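Local coordinates for penicillin-binding protein PbpB (PDB 6KGT), which cross-links the peptide subunits of peptidoglycan as a penicillin-sensitive transpeptidase during mycobacterial cell wall synthesis, at the SFR site. Sequence-based numbering; all coordinates share one arbitrary frame.

The SFR site. Residues 268-269, 307, 324, 326, 382, 461, 475-478. With SFR ((2R)-2-[(1S,2R)-1-carboxy-2-hydroxypropyl]-5-[(2R)-oxolan-2-yl]-2,3-dihydro-1,3-thiazole-4-carboxylic acid), chain B.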
# COMPACT_ATOMS: atom_id res chain seq x y z
N GLY A 268 -5.22 8.29 8.43
CA GLY A 268 -6.50 8.96 8.32
C GLY A 268 -7.62 7.97 8.07
O GLY A 268 -7.53 6.78 8.41
N SER A 269 -8.67 8.45 7.42
CA SER A 269 -9.90 7.67 7.28
C SER A 269 -9.73 6.34 6.56
O SER A 269 -10.60 5.46 6.68
CB SER A 269 -10.94 8.51 6.55
OG SER A 269 -11.25 9.65 7.32
N ALA A 307 -16.12 16.33 9.22
CA ALA A 307 -15.47 17.32 8.36
C ALA A 307 -16.45 18.25 7.66
O ALA A 307 -16.06 19.09 6.84
CB ALA A 307 -14.59 16.62 7.32
N SER A 324 -17.66 8.89 5.20
CA SER A 324 -16.53 9.05 6.11
C SER A 324 -16.88 9.99 7.28
O SER A 324 -16.22 10.99 7.54
CB SER A 324 -15.28 9.51 5.36
OG SER A 324 -14.13 9.08 6.06
N ASN A 326 -16.67 10.78 10.96
CA ASN A 326 -15.90 10.49 12.17
C ASN A 326 -16.81 10.10 13.32
O ASN A 326 -16.57 9.09 14.00
CB ASN A 326 -15.06 11.71 12.56
CG ASN A 326 -13.92 11.96 11.60
OD1 ASN A 326 -13.54 11.07 10.84
ND2 ASN A 326 -13.38 13.19 11.60
N ILE A 382 -10.34 6.65 13.56
CA ILE A 382 -10.41 7.52 12.39
C ILE A 382 -9.05 7.73 11.74
O ILE A 382 -8.94 8.47 10.75
CB ILE A 382 -11.07 8.87 12.73
CG1 ILE A 382 -10.24 9.64 13.77
CG2 ILE A 382 -12.50 8.65 13.24
CD1 ILE A 382 -10.84 10.97 14.14
N THR A 461 -17.49 9.59 -0.84
CA THR A 461 -16.42 10.57 -0.90
C THR A 461 -15.52 10.41 -2.12
O THR A 461 -14.77 11.34 -2.44
CB THR A 461 -15.57 10.48 0.37
OG1 THR A 461 -15.05 9.15 0.51
CG2 THR A 461 -16.39 10.85 1.62
N LYS A 475 -11.50 3.21 -0.07
CA LYS A 475 -11.69 4.19 0.99
C LYS A 475 -10.71 5.35 0.78
O LYS A 475 -9.54 5.13 0.46
CB LYS A 475 -11.50 3.55 2.38
CG LYS A 475 -11.80 4.48 3.56
CD LYS A 475 -13.29 4.87 3.61
CE LYS A 475 -13.56 5.96 4.65
NZ LYS A 475 -13.25 7.33 4.13
N THR A 476 -11.22 6.57 0.92
CA THR A 476 -10.46 7.81 0.80
C THR A 476 -9.90 8.21 2.15
O THR A 476 -10.44 7.88 3.20
CB THR A 476 -11.34 8.95 0.28
OG1 THR A 476 -12.60 8.90 0.99
CG2 THR A 476 -11.59 8.83 -1.23
N GLY A 477 -8.81 8.97 2.12
CA GLY A 477 -8.24 9.42 3.36
C GLY A 477 -7.57 10.77 3.31
O GLY A 477 -6.94 11.16 2.32
N THR A 478 -7.68 11.47 4.43
CA THR A 478 -7.03 12.75 4.67
C THR A 478 -6.56 12.73 6.12
O THR A 478 -7.37 12.53 7.02
CB THR A 478 -8.01 13.91 4.42
OG1 THR A 478 -8.47 13.85 3.07
CG2 THR A 478 -7.33 15.23 4.67
C7 SFR B . -10.65 10.73 7.08
C6 SFR B . -11.39 12.05 7.40
N4 SFR B . -12.34 11.36 5.25
C5 SFR B . -12.64 11.99 6.70
C3 SFR B . -12.59 12.46 4.22
C2 SFR B . -13.07 13.80 4.87
S1 SFR B . -13.19 13.60 6.37
C31 SFR B . -12.46 12.08 2.75
O71 SFR B . -9.57 10.79 6.44
C61 SFR B . -11.59 12.23 8.93
O62 SFR B . -12.16 13.47 9.19
C62 SFR B . -10.28 12.11 9.70
C14 SFR B . -14.05 14.84 4.31
C15 SFR B . -13.46 15.88 3.76
C16 SFR B . -14.75 16.74 3.28
C17 SFR B . -15.68 15.82 2.86
O18 SFR B . -15.13 14.44 3.22
O32 SFR B . -12.01 12.87 1.87
O31 SFR B . -12.79 10.92 2.43
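Ring-opened faropenem is held in the transpeptidase active site as an acyl-enzyme adduct: its opened beta-lactam carbonyl carbon, SFR C7, is bonded to OG of the nucleophile Ser269 at 1.3 Å. The ester carbonyl oxygen O71 lies in the oxyanion hole, gripped by two backbone N-H groups, Ser269 N at 2.7 Å and Thr478 N, the straighter bond, at 2.8 Å (165° at H). Ser269 OG stands anti to its own carbonyl carbon (chi1 -63°), which puts the ester beside the backbone N that feeds the hole. At the hydroxyethyl arm, the amide ND2 of Asn326, from the SxN motif, donates to hydroxyl O62 over 2.7 Å, the hydroxyl tilted 20° from the amide plane. The thiazoline carboxylate points the other way, to strand 473-483 and its KTG motif, where Thr476 OG1 donates to O31 across 2.5 Å. Ala307 CB packs against sulphur S1 and C14, the oxolane carbon joined to the thiazoline, at the sulphur edge, where the oxolane branches off. Ser324, the SxN serine, reaches OG to 3.0 Å from ring nitrogen N4, the former lactam nitrogen; a hydrogen bond is plausible there. Behind this shell, Thr461 OG1 shares a hydrogen bond with Thr476 OG1 and so probably helps to fix its rotation, while donating a weak hydrogen bond of its own to O31. Lys475, the KTG lysine, bends at chi2 and chi4 to bring NZ between Ser324 OG and the carbonyl oxygen of Thr476; its charge probably also favours the carboxylate, in a long salt bridge to O31. NZ donates to Ser324 OG at 2.8 Å and, on a lone pair in the carbonyl plane, to Thr476 O at 3.0 Å.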